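Local coordinates for protein N-ACETYLMURAMOYL-L-ALANINE AMIDASE CwlV (Paenibacillus polymyxa, PDB 1JWQ) that forms the zinc-binding catalytic domain of a bacterial amidase that probably cleaves the bond between N-acetylmuramic acid and L-alanine in cell-wall peptidoglycan, at residues P114-T119 and N162-G167; N90-Y95 and K110-A115; K102-V107 and P137-E142; M33-E38 and V49-S54; A81-S86 and Y145-K150. All coordinates share one frame; numbering follows the deposited sequence.

In the fold
Three of the five contacts use helix 102-116. Contacts 2 and 3 press it onto neighbouring strands 92-96 and 138-145; both are buried and their side chains meet mainly through apolar atoms. Contact 1 joins the C-terminal end of the same helix to helix 158-176 and is only partly buried, with methyl packing on one side and an arginine on the other. Contact 4 lies near the surface, on the other side of the chain's centre from contact 2, and bridges helix 26-42 and outermost strand 47-51 with leucine methyls against a glutamate stem, and with water at its carboxylate. Contact 5, also partly buried, is the most polar: loops at the strand ends near the zinc ion are tied by hydrogen bonds.

Contact 1 of 5, residues P114-T119 and N162-G167; sequences PATGLT and NRVAQG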
# COMPACT_ATOMS: atom_id res chain seq x y z
N PRO A 114 -5.63 7.79 9.61
CA PRO A 114 -6.65 7.66 10.65
C PRO A 114 -7.35 6.30 10.62
O PRO A 114 -7.80 5.81 11.66
CB PRO A 114 -7.62 8.80 10.31
CG PRO A 114 -6.73 9.82 9.67
CD PRO A 114 -5.88 8.97 8.76
N ALA A 115 -7.43 5.70 9.44
CA ALA A 115 -8.07 4.40 9.30
C ALA A 115 -7.33 3.27 10.02
O ALA A 115 -7.96 2.34 10.51
CB ALA A 115 -8.25 4.06 7.82
N THR A 116 -6.01 3.34 10.08
CA THR A 116 -5.26 2.29 10.77
C THR A 116 -5.43 2.43 12.28
O THR A 116 -5.41 1.45 13.01
CB THR A 116 -3.75 2.33 10.45
OG1 THR A 116 -3.15 3.45 11.10
CG2 THR A 116 -3.52 2.42 8.95
N GLY A 117 -5.60 3.67 12.73
CA GLY A 117 -5.76 3.93 14.15
C GLY A 117 -4.47 3.67 14.90
O GLY A 117 -4.44 3.68 16.13
N LEU A 118 -3.39 3.44 14.16
CA LEU A 118 -2.09 3.19 14.76
C LEU A 118 -1.34 4.51 14.89
O LEU A 118 -1.81 5.55 14.42
CB LEU A 118 -1.29 2.21 13.90
CG LEU A 118 -2.00 0.90 13.55
CD1 LEU A 118 -1.14 0.09 12.59
CD2 LEU A 118 -2.29 0.11 14.82
N THR A 119 -0.17 4.48 15.52
CA THR A 119 0.59 5.71 15.69
C THR A 119 0.92 6.31 14.33
O THR A 119 1.47 5.64 13.45
CB THR A 119 1.89 5.46 16.46
OG1 THR A 119 1.58 4.97 17.77
CG2 THR A 119 2.69 6.76 16.59
N ASN A 162 -10.32 -4.25 6.50
CA ASN A 162 -11.44 -3.66 5.79
C ASN A 162 -11.51 -2.15 5.99
O ASN A 162 -11.77 -1.40 5.05
CB ASN A 162 -12.76 -4.31 6.22
CG ASN A 162 -12.88 -5.73 5.73
OD1 ASN A 162 -12.54 -6.04 4.58
ND2 ASN A 162 -13.38 -6.62 6.59
N ARG A 163 -11.28 -1.72 7.22
CA ARG A 163 -11.32 -0.31 7.56
C ARG A 163 -10.19 0.45 6.85
O ARG A 163 -10.40 1.52 6.28
CB ARG A 163 -11.17 -0.15 9.07
CG ARG A 163 -11.28 1.27 9.56
CD ARG A 163 -10.58 1.40 10.89
NE ARG A 163 -10.79 0.25 11.76
CZ ARG A 163 -9.91 -0.17 12.65
NH1 ARG A 163 -8.75 0.47 12.79
NH2 ARG A 163 -10.18 -1.21 13.43
N VAL A 164 -9.00 -0.13 6.89
CA VAL A 164 -7.83 0.47 6.26
C VAL A 164 -7.96 0.46 4.74
O VAL A 164 -7.58 1.42 4.08
CB VAL A 164 -6.55 -0.27 6.69
CG1 VAL A 164 -5.34 0.27 5.92
CG2 VAL A 164 -6.33 -0.09 8.18
N ALA A 165 -8.50 -0.63 4.20
CA ALA A 165 -8.69 -0.73 2.76
C ALA A 165 -9.61 0.39 2.29
O ALA A 165 -9.41 0.96 1.22
CB ALA A 165 -9.28 -2.09 2.39
N GLN A 166 -10.62 0.69 3.10
CA GLN A 166 -11.54 1.76 2.73
C GLN A 166 -10.82 3.09 2.79
O GLN A 166 -11.05 3.97 1.96
CB GLN A 166 -12.75 1.79 3.67
CG GLN A 166 -13.77 2.86 3.30
CD GLN A 166 -14.41 2.61 1.95
OE1 GLN A 166 -15.05 1.58 1.73
NE2 GLN A 166 -14.25 3.55 1.02
N GLY A 167 -9.94 3.24 3.78
CA GLY A 167 -9.19 4.48 3.91
C GLY A 167 -8.28 4.68 2.71
O GLY A 167 -8.18 5.79 2.18
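The T116 and V164 side chains cross obliquely, methyl against methyl, with CG2 of T116 3.8 Å from CG2 of V164. With chi1 of 72°, T116 holds OG1 between its backbone N and carbonyl carbon, where it accepts from L118 N at 3.1 Å in an ST turn, while CG2 faces V164. OG1 is also bonded to A113 O and to T92 OG1 of strand 92-96. Through this pair helix 102-116 ends against helix 158-176 in the open alpha-beta-alpha fold, and V164 reaches on to M33 of helix 26-42. An alanine in place of T116 would probably leave the L118 amide without its acceptor, T92 OG1 short of one partner, and a gap beside the V164 methyls. A115 suits the close approach: its CB lies 4.0 Å from G167 CA, and a side chain at G167 would collide with it. G117, with phi of 70°, takes the chain out of the helix. On the more exposed flank R163 is bent at chi3, and the edge of its guanidinium lies toward A115 O and T116 O; NH1 donates to A115 O at 3.1 Å, although that oxygen's position is less certain.

Contact 2 of 5, residues N90-Y95 and K110-A115; sequences NGTETY and KYFAPA
T92 and A113 are the nearest residues of strand 92-95 and helix 110-115, their CA atoms 6.4 Å apart, and the two segments run nearly antiparallel, at 161°, with axes 8.8 Å from each other. This is the first half of a beta-alpha-beta crossover, in which helix 102-116 leads from strand 92-96 to its parallel neighbour 120-125. F112 fills the space between helix and sheet. Its CG lies anti to the backbone N (chi1 164°), and the ring meets T92 tip to tip, with T92 CG2 3.3 Å from CE1 and 3.4 Å from CZ. T94 slides past the ring in the opposite direction, its OG1 near the ring plane at the edge, 3.4 Å from CD1. Threonine suits the buried position of T92 because CG2 can pack on the ring while OG1 is bonded to V143 O; in T94, OG1 both touches the ring edge and is bonded to H109 ND1. A113, being small, lets the helix backbone come near T92. F112 continues onto V164 and I168 of helix 158-176. E93 points away from the helix; its OE2 forms a salt bridge with R121 NE, and Y95 OH donates to OE1 from above the carboxylate plane, 42° out of it.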
# COMPACT_ATOMS: atom_id res chain seq x y z
N ASN A 90 6.41 0.84 16.12
CA ASN A 90 5.02 0.73 15.71
C ASN A 90 4.54 1.99 15.00
O ASN A 90 5.08 3.08 15.18
CB ASN A 90 4.14 0.51 16.93
CG ASN A 90 4.19 1.68 17.90
OD1 ASN A 90 5.16 1.84 18.65
ND2 ASN A 90 3.17 2.52 17.88
N GLY A 91 3.50 1.83 14.19
CA GLY A 91 2.96 2.98 13.51
C GLY A 91 2.79 2.83 12.01
O GLY A 91 3.29 1.90 11.39
N THR A 92 2.07 3.80 11.46
CA THR A 92 1.76 3.85 10.04
C THR A 92 2.57 4.96 9.35
O THR A 92 2.65 6.08 9.86
CB THR A 92 0.26 4.14 9.85
OG1 THR A 92 -0.50 3.10 10.48
CG2 THR A 92 -0.09 4.23 8.38
N GLU A 93 3.15 4.63 8.20
CA GLU A 93 3.95 5.58 7.44
C GLU A 93 3.56 5.58 5.95
O GLU A 93 3.19 4.54 5.39
CB GLU A 93 5.44 5.22 7.56
CG GLU A 93 5.82 4.61 8.91
CD GLU A 93 7.25 4.09 8.95
OE1 GLU A 93 7.79 3.70 7.89
OE2 GLU A 93 7.84 4.04 10.06
N THR A 94 3.65 6.76 5.33
CA THR A 94 3.34 6.94 3.92
C THR A 94 4.58 7.53 3.29
O THR A 94 5.10 8.53 3.79
CB THR A 94 2.18 7.91 3.72
OG1 THR A 94 0.98 7.35 4.27
CG2 THR A 94 1.98 8.16 2.22
N TYR A 95 5.08 6.90 2.23
CA TYR A 95 6.28 7.36 1.55
C TYR A 95 6.06 7.88 0.13
O TYR A 95 5.20 7.38 -0.59
CB TYR A 95 7.30 6.23 1.45
CG TYR A 95 7.89 5.79 2.76
CD1 TYR A 95 7.28 4.80 3.53
CD2 TYR A 95 9.06 6.37 3.23
CE1 TYR A 95 7.84 4.38 4.73
CE2 TYR A 95 9.63 5.97 4.43
CZ TYR A 95 9.02 4.97 5.17
OH TYR A 95 9.60 4.56 6.35
N LYS A 110 -4.10 11.51 4.63
CA LYS A 110 -5.26 12.12 5.28
C LYS A 110 -6.36 11.10 5.59
O LYS A 110 -6.98 11.15 6.65
CB LYS A 110 -5.83 13.23 4.39
CG LYS A 110 -6.98 14.02 5.01
CD LYS A 110 -7.52 15.06 4.03
CE LYS A 110 -8.44 16.06 4.73
NZ LYS A 110 -9.52 15.39 5.51
N TYR A 111 -6.59 10.17 4.67
CA TYR A 111 -7.63 9.17 4.87
C TYR A 111 -7.11 7.81 5.32
O TYR A 111 -7.77 7.08 6.05
CB TYR A 111 -8.44 9.00 3.59
CG TYR A 111 -9.08 10.29 3.15
CD1 TYR A 111 -8.43 11.15 2.26
CD2 TYR A 111 -10.30 10.70 3.69
CE1 TYR A 111 -8.99 12.38 1.92
CE2 TYR A 111 -10.86 11.92 3.35
CZ TYR A 111 -10.20 12.76 2.47
OH TYR A 111 -10.75 13.98 2.15
N PHE A 112 -5.90 7.50 4.88
CA PHE A 112 -5.25 6.24 5.20
C PHE A 112 -4.81 6.14 6.67
O PHE A 112 -5.16 5.19 7.37
CB PHE A 112 -4.06 6.06 4.25
CG PHE A 112 -3.07 5.03 4.69
CD1 PHE A 112 -1.72 5.35 4.78
CD2 PHE A 112 -3.47 3.72 4.96
CE1 PHE A 112 -0.78 4.40 5.14
CE2 PHE A 112 -2.54 2.76 5.33
CZ PHE A 112 -1.19 3.09 5.42
N ALA A 113 -4.05 7.12 7.13
CA ALA A 113 -3.53 7.12 8.49
C ALA A 113 -4.58 6.95 9.60
O ALA A 113 -4.45 6.07 10.45
CB ALA A 113 -2.70 8.38 8.74
N PRO A 114 -5.63 7.79 9.61
CA PRO A 114 -6.65 7.66 10.65
C PRO A 114 -7.35 6.30 10.62
O PRO A 114 -7.80 5.81 11.66
CB PRO A 114 -7.62 8.80 10.31
CG PRO A 114 -6.73 9.82 9.67
CD PRO A 114 -5.88 8.97 8.76
N ALA A 115 -7.43 5.70 9.44
CA ALA A 115 -8.07 4.40 9.30
C ALA A 115 -7.33 3.27 10.02
O ALA A 115 -7.96 2.34 10.51
CB ALA A 115 -8.25 4.06 7.82

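Contact 3 of 5, residues K102-V107 and P137-E142; sequences KAFANV and PAVLLE
The F104 ring turns an edge toward A138 N, which lies near the ring plane and 4.2 Å from CD2. P137 O and V139 CG2 approach the same ring obliquely, the methyl 3.8 Å from CE2. Outside the two segments the ring of Y175 also meets F104, the planes inclined at about 40°. Near the root of its side chain F104 crosses P137 at about a right angle, CB to CB at 3.8 Å; with CG anti to the backbone N (chi1 178°), CG comes within reach of the proline ring, 4.2 Å from P137 CB. The contact packs the N-terminal turns of helix 102-116 on strand 138-145 within the alpha-beta-alpha fold, the axes of the two short segments 7.7 Å apart at their closest and 40° from parallel. Alternation into the strand sorts the side chains: P137, just before it, and V139 face this helix, whereas A138 points away from it and packs on I131 of helix 129-132. V139 serves two helix residues because it is branched at CB. CG2 goes to F104, and CG1, anti to the carbonyl carbon, touches A105 at 3.6 Å from its CA and 3.7 Å from its CB. Alanine suits that helix position, since its short side chain lets the valine methyl reach the backbone, and its CB also touches T94 on the adjoining strand. F104 extends the apolar layer to V77 on strand 75-82, and A138 N is bonded to S101 OG.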
# COMPACT_ATOMS: atom_id res chain seq x y z
N LYS A 102 4.00 14.18 -3.90
CA LYS A 102 3.69 14.71 -2.57
C LYS A 102 2.22 15.04 -2.34
O LYS A 102 1.68 14.74 -1.27
CB LYS A 102 4.55 15.94 -2.28
CG LYS A 102 6.04 15.67 -2.42
CD LYS A 102 6.88 16.84 -1.91
CE LYS A 102 6.79 16.97 -0.40
NZ LYS A 102 7.66 18.05 0.13
N ALA A 103 1.56 15.65 -3.32
CA ALA A 103 0.15 16.01 -3.17
C ALA A 103 -0.67 14.76 -2.90
O ALA A 103 -1.51 14.74 -2.01
CB ALA A 103 -0.35 16.71 -4.42
N PHE A 104 -0.40 13.72 -3.67
CA PHE A 104 -1.10 12.46 -3.52
C PHE A 104 -0.78 11.85 -2.15
O PHE A 104 -1.66 11.36 -1.47
CB PHE A 104 -0.70 11.52 -4.66
CG PHE A 104 -1.34 10.15 -4.58
CD1 PHE A 104 -2.64 9.99 -4.12
CD2 PHE A 104 -0.64 9.03 -5.02
CE1 PHE A 104 -3.24 8.72 -4.09
CE2 PHE A 104 -1.23 7.77 -5.00
CZ PHE A 104 -2.53 7.61 -4.53
N ALA A 105 0.49 11.89 -1.75
CA ALA A 105 0.85 11.34 -0.44
C ALA A 105 0.07 12.07 0.66
O ALA A 105 -0.42 11.44 1.60
CB ALA A 105 2.36 11.49 -0.20
N ASN A 106 -0.04 13.39 0.54
CA ASN A 106 -0.78 14.17 1.54
C ASN A 106 -2.24 13.75 1.60
O ASN A 106 -2.78 13.52 2.68
CB ASN A 106 -0.69 15.67 1.22
CG ASN A 106 0.70 16.24 1.45
OD1 ASN A 106 1.35 15.94 2.45
ND2 ASN A 106 1.16 17.08 0.52
N VAL A 107 -2.89 13.66 0.45
CA VAL A 107 -4.30 13.26 0.42
C VAL A 107 -4.43 11.83 0.92
O VAL A 107 -5.27 11.53 1.78
CB VAL A 107 -4.90 13.39 -1.00
CG1 VAL A 107 -6.34 12.87 -1.02
CG2 VAL A 107 -4.86 14.85 -1.44
N PRO A 137 1.90 10.08 -9.96
CA PRO A 137 1.94 10.16 -8.50
C PRO A 137 2.01 8.76 -7.92
O PRO A 137 1.18 7.91 -8.23
CB PRO A 137 0.64 10.88 -8.16
CG PRO A 137 0.50 11.83 -9.32
CD PRO A 137 0.84 10.94 -10.51
N ALA A 138 3.02 8.50 -7.09
CA ALA A 138 3.19 7.17 -6.53
C ALA A 138 3.62 7.20 -5.08
O ALA A 138 4.56 7.91 -4.71
CB ALA A 138 4.22 6.39 -7.36
N VAL A 139 2.94 6.41 -4.26
CA VAL A 139 3.29 6.34 -2.85
C VAL A 139 3.40 4.90 -2.40
O VAL A 139 2.83 4.00 -3.02
CB VAL A 139 2.25 7.07 -1.98
CG1 VAL A 139 2.18 8.55 -2.37
CG2 VAL A 139 0.88 6.41 -2.13
N LEU A 140 4.15 4.69 -1.33
CA LEU A 140 4.32 3.36 -0.77
C LEU A 140 3.84 3.47 0.67
O LEU A 140 4.28 4.33 1.42
CB LEU A 140 5.78 2.92 -0.83
CG LEU A 140 6.04 1.48 -0.37
CD1 LEU A 140 7.21 0.89 -1.15
CD2 LEU A 140 6.31 1.46 1.13
N LEU A 141 2.91 2.59 1.03
CA LEU A 141 2.36 2.62 2.37
C LEU A 141 2.89 1.48 3.22
O LEU A 141 2.88 0.33 2.81
CB LEU A 141 0.83 2.51 2.29
CG LEU A 141 0.13 3.42 1.28
CD1 LEU A 141 -1.37 3.14 1.32
CD2 LEU A 141 0.41 4.89 1.60
N GLU A 142 3.40 1.83 4.40
CA GLU A 142 3.87 0.83 5.35
C GLU A 142 2.77 0.92 6.40
O GLU A 142 2.80 1.79 7.27
CB GLU A 142 5.23 1.23 5.92
CG GLU A 142 6.39 1.02 4.95
CD GLU A 142 6.69 -0.45 4.71
OE1 GLU A 142 7.54 -0.75 3.84
OE2 GLU A 142 6.09 -1.31 5.38

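Contact 4 of 5, residues M33-E38 and V49-S54; sequences MALKVE and VVLTRS
E38 holds CG anti to its backbone N (chi1 -172°) and stays extended beyond it, which puts CG beside V49 and L51. CG lies 3.8 Å from CG1 of V49 and 3.6 Å from CD1 of L51. In L51 chi1 departs from a staggered value, at -92°; CD1 meets the stem of E38, while CD2 lies 3.5 Å from E38 OE2, 3.7 Å from CD2 of L35 and 4.1 Å from CB of A34. L35 and L51 cross at about a right angle. Helix 26-42 here covers strand 47-51, the outermost strand at this end of the sheet, and the two form the second half of a beta-alpha-beta crossover that begins at strand 2-8. Small A34 sits on the inner side, where it also touches I6 and A8. The carboxylate of E38 reaches water: one water donates to OE1 at 3.1 Å and to V49 O at 2.8 Å, and a second donates to OE1 and is bonded to S54 OG. Glutamate thus suits this border position, its stem packing as an apolar chain while its acid group, gripped at OE1 by two waters, would probably stay ionised.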
# COMPACT_ATOMS: atom_id res chain seq x y z
N MET A 33 -4.71 -6.87 1.40
CA MET A 33 -5.05 -5.45 1.38
C MET A 33 -5.33 -4.98 -0.05
O MET A 33 -6.31 -4.29 -0.30
CB MET A 33 -3.92 -4.61 1.98
CG MET A 33 -3.77 -4.77 3.49
SD MET A 33 -5.30 -4.36 4.35
CE MET A 33 -5.65 -2.76 3.65
N ALA A 34 -4.45 -5.35 -0.97
CA ALA A 34 -4.61 -4.96 -2.37
C ALA A 34 -5.94 -5.45 -2.93
O ALA A 34 -6.64 -4.72 -3.63
CB ALA A 34 -3.45 -5.50 -3.20
N LEU A 35 -6.29 -6.70 -2.61
CA LEU A 35 -7.54 -7.27 -3.10
C LEU A 35 -8.75 -6.54 -2.52
O LEU A 35 -9.74 -6.34 -3.21
CB LEU A 35 -7.60 -8.76 -2.76
CG LEU A 35 -6.56 -9.64 -3.45
CD1 LEU A 35 -6.73 -11.08 -3.02
CD2 LEU A 35 -6.69 -9.51 -4.97
N LYS A 36 -8.66 -6.16 -1.25
CA LYS A 36 -9.76 -5.45 -0.61
C LYS A 36 -9.92 -4.05 -1.21
O LYS A 36 -11.04 -3.59 -1.45
CB LYS A 36 -9.54 -5.35 0.90
CG LYS A 36 -9.81 -6.65 1.64
CD LYS A 36 -9.46 -6.54 3.12
CE LYS A 36 -9.68 -7.86 3.86
NZ LYS A 36 -11.12 -8.25 3.86
N VAL A 37 -8.80 -3.37 -1.45
CA VAL A 37 -8.87 -2.04 -2.03
C VAL A 37 -9.45 -2.15 -3.43
O VAL A 37 -10.26 -1.32 -3.85
CB VAL A 37 -7.46 -1.38 -2.08
CG1 VAL A 37 -7.51 -0.07 -2.85
CG2 VAL A 37 -6.97 -1.13 -0.67
N GLU A 38 -9.07 -3.20 -4.15
CA GLU A 38 -9.57 -3.42 -5.50
C GLU A 38 -11.09 -3.58 -5.49
O GLU A 38 -11.79 -2.96 -6.28
CB GLU A 38 -8.93 -4.66 -6.11
CG GLU A 38 -9.26 -4.83 -7.59
CD GLU A 38 -8.83 -6.17 -8.14
OE1 GLU A 38 -8.68 -6.28 -9.37
OE2 GLU A 38 -8.67 -7.11 -7.34
N VAL A 49 -9.17 -0.20 -12.13
CA VAL A 49 -8.20 -0.70 -11.16
C VAL A 49 -7.39 -1.88 -11.67
O VAL A 49 -7.94 -2.88 -12.12
CB VAL A 49 -8.90 -1.11 -9.85
CG1 VAL A 49 -7.87 -1.52 -8.81
CG2 VAL A 49 -9.75 0.04 -9.34
N VAL A 50 -6.07 -1.75 -11.59
CA VAL A 50 -5.18 -2.80 -12.04
C VAL A 50 -4.22 -3.18 -10.92
O VAL A 50 -3.57 -2.31 -10.34
CB VAL A 50 -4.35 -2.34 -13.25
CG1 VAL A 50 -3.34 -3.43 -13.64
CG2 VAL A 50 -5.27 -2.03 -14.43
N LEU A 51 -4.14 -4.47 -10.62
CA LEU A 51 -3.23 -4.93 -9.58
C LEU A 51 -2.00 -5.57 -10.22
O LEU A 51 -2.13 -6.40 -11.12
CB LEU A 51 -3.91 -5.95 -8.67
CG LEU A 51 -4.61 -5.41 -7.42
CD1 LEU A 51 -5.65 -4.35 -7.80
CD2 LEU A 51 -5.25 -6.56 -6.67
N THR A 52 -0.82 -5.18 -9.77
CA THR A 52 0.40 -5.77 -10.32
C THR A 52 0.37 -7.27 -10.07
O THR A 52 0.84 -8.06 -10.89
CB THR A 52 1.67 -5.17 -9.67
OG1 THR A 52 1.58 -5.31 -8.25
CG2 THR A 52 1.80 -3.70 -10.03
N ARG A 53 -0.19 -7.67 -8.93
CA ARG A 53 -0.33 -9.09 -8.61
C ARG A 53 -1.61 -9.32 -7.82
O ARG A 53 -1.95 -8.55 -6.91
CB ARG A 53 0.89 -9.62 -7.84
CG ARG A 53 0.93 -9.29 -6.37
CD ARG A 53 2.13 -9.99 -5.73
NE ARG A 53 2.31 -9.63 -4.33
CZ ARG A 53 1.88 -10.35 -3.30
NH1 ARG A 53 1.22 -11.49 -3.50
NH2 ARG A 53 2.11 -9.93 -2.06
N SER A 54 -2.33 -10.37 -8.19
CA SER A 54 -3.60 -10.70 -7.55
C SER A 54 -3.54 -12.04 -6.85
O SER A 54 -4.54 -12.52 -6.33
CB SER A 54 -4.70 -10.71 -8.60
OG SER A 54 -4.70 -9.50 -9.34
O HOH W 1 -10.15 -4.35 -11.27
O HOH W 2 -7.47 -8.81 -9.45

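Contact 5 of 5, residues A81-S86 and Y145-K150; sequences ANSSGS and YLSNAK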
# COMPACT_ATOMS: atom_id res chain seq x y z
N ALA A 81 4.04 -3.80 4.73
CA ALA A 81 3.95 -3.90 6.19
C ALA A 81 5.41 -3.74 6.60
O ALA A 81 6.31 -4.26 5.92
CB ALA A 81 3.41 -5.26 6.61
N ASN A 82 5.64 -3.03 7.69
CA ASN A 82 6.99 -2.72 8.17
C ASN A 82 7.59 -3.73 9.15
O ASN A 82 6.92 -4.63 9.65
CB ASN A 82 6.95 -1.34 8.82
CG ASN A 82 8.14 -0.48 8.45
OD1 ASN A 82 8.06 0.75 8.50
ND2 ASN A 82 9.25 -1.11 8.09
N SER A 83 8.88 -3.56 9.42
CA SER A 83 9.59 -4.42 10.35
C SER A 83 10.77 -3.65 10.92
O SER A 83 11.40 -2.86 10.22
CB SER A 83 10.10 -5.68 9.65
OG SER A 83 10.57 -6.61 10.61
N SER A 84 11.04 -3.88 12.20
CA SER A 84 12.13 -3.21 12.90
C SER A 84 12.90 -4.19 13.77
O SER A 84 12.36 -5.21 14.18
CB SER A 84 11.57 -2.09 13.77
OG SER A 84 12.56 -1.58 14.65
N GLY A 85 14.15 -3.86 14.06
CA GLY A 85 14.97 -4.71 14.90
C GLY A 85 14.44 -4.72 16.33
O GLY A 85 14.77 -5.61 17.11
N SER A 86 13.62 -3.73 16.66
CA SER A 86 13.01 -3.65 17.99
C SER A 86 11.52 -3.94 17.89
O SER A 86 10.83 -3.38 17.04
CB SER A 86 13.20 -2.25 18.58
OG SER A 86 12.44 -2.11 19.77
N TYR A 145 3.73 -2.28 11.79
CA TYR A 145 4.89 -3.14 12.03
C TYR A 145 4.54 -4.57 12.40
O TYR A 145 3.84 -4.81 13.38
CB TYR A 145 5.77 -2.53 13.13
CG TYR A 145 6.58 -1.36 12.65
CD1 TYR A 145 7.95 -1.49 12.40
CD2 TYR A 145 5.98 -0.12 12.40
CE1 TYR A 145 8.70 -0.41 11.91
CE2 TYR A 145 6.71 0.95 11.91
CZ TYR A 145 8.06 0.80 11.67
OH TYR A 145 8.78 1.87 11.18
N LEU A 146 5.06 -5.51 11.62
CA LEU A 146 4.83 -6.93 11.86
C LEU A 146 5.78 -7.44 12.93
O LEU A 146 5.66 -8.58 13.38
CB LEU A 146 5.05 -7.72 10.57
CG LEU A 146 4.09 -7.36 9.43
CD1 LEU A 146 4.40 -8.22 8.21
CD2 LEU A 146 2.66 -7.58 9.89
N SER A 147 6.73 -6.59 13.32
CA SER A 147 7.72 -6.94 14.33
C SER A 147 7.22 -6.67 15.75
O SER A 147 7.88 -7.01 16.73
CB SER A 147 9.02 -6.15 14.08
OG SER A 147 8.73 -4.82 13.69
N ASN A 148 6.04 -6.06 15.85
CA ASN A 148 5.42 -5.77 17.13
C ASN A 148 4.28 -6.78 17.29
O ASN A 148 3.42 -6.89 16.42
CB ASN A 148 4.88 -4.33 17.15
CG ASN A 148 4.08 -4.02 18.40
OD1 ASN A 148 2.90 -4.37 18.50
ND2 ASN A 148 4.72 -3.37 19.37
N ALA A 149 4.29 -7.51 18.39
CA ALA A 149 3.27 -8.54 18.64
C ALA A 149 1.83 -8.06 18.49
O ALA A 149 1.05 -8.67 17.75
CB ALA A 149 3.48 -9.15 20.02
N LYS A 150 1.47 -6.99 19.19
CA LYS A 150 0.11 -6.48 19.12
C LYS A 150 -0.24 -5.95 17.73
O LYS A 150 -1.31 -6.24 17.20
CB LYS A 150 -0.10 -5.37 20.16
CG LYS A 150 -0.51 -5.87 21.56
CD LYS A 150 -0.57 -4.71 22.56
CE LYS A 150 -1.39 -5.05 23.80
NZ LYS A 150 -2.82 -5.32 23.51
O HOH W 3 8.48 -3.51 15.94
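N82 and Y145 lie side by side, pointing the same way, and their backbones form a parallel bridge in which L146 N donates to N82 O at 2.8 Å and an almost straight 169°. Beside this bridge, N82 CB lies over the centre of the Y145 ring, 3.5 Å from the centroid, in a CH-pi contact; the amide plane is stacked only 19° from the ring plane. The Y145 hydroxyl is satisfied by E93 OE2, and its backbone N by E151 OE1. An alanine in place of Y145 would probably leave E93 OE2 without this hydroxyl partner and open a gap beside N82 and S84 CB. The next links are made by serines, whose short hydroxyls reach backbone atoms. S147 OG accepts from S84 N at 2.9 Å and donates to a water at 2.6 Å, which in turn donates to S86 O. S84 OG accepts from S86 N at 3.1 Å, an ST turn, and is bonded to S89 OG as well. N148, at the N-cap of helix 149-155, uses OD1 for E151 N and ND2 for S87 O. Next to the polar links, A81 CB packs on L146 CD1 at 3.5 Å. A81 N is bonded to E26 OE1, and E26 binds the zinc ion with H10 and H80: the loops meet at the C-terminal ends of parallel strands, where open alpha/beta folds commonly place the active site.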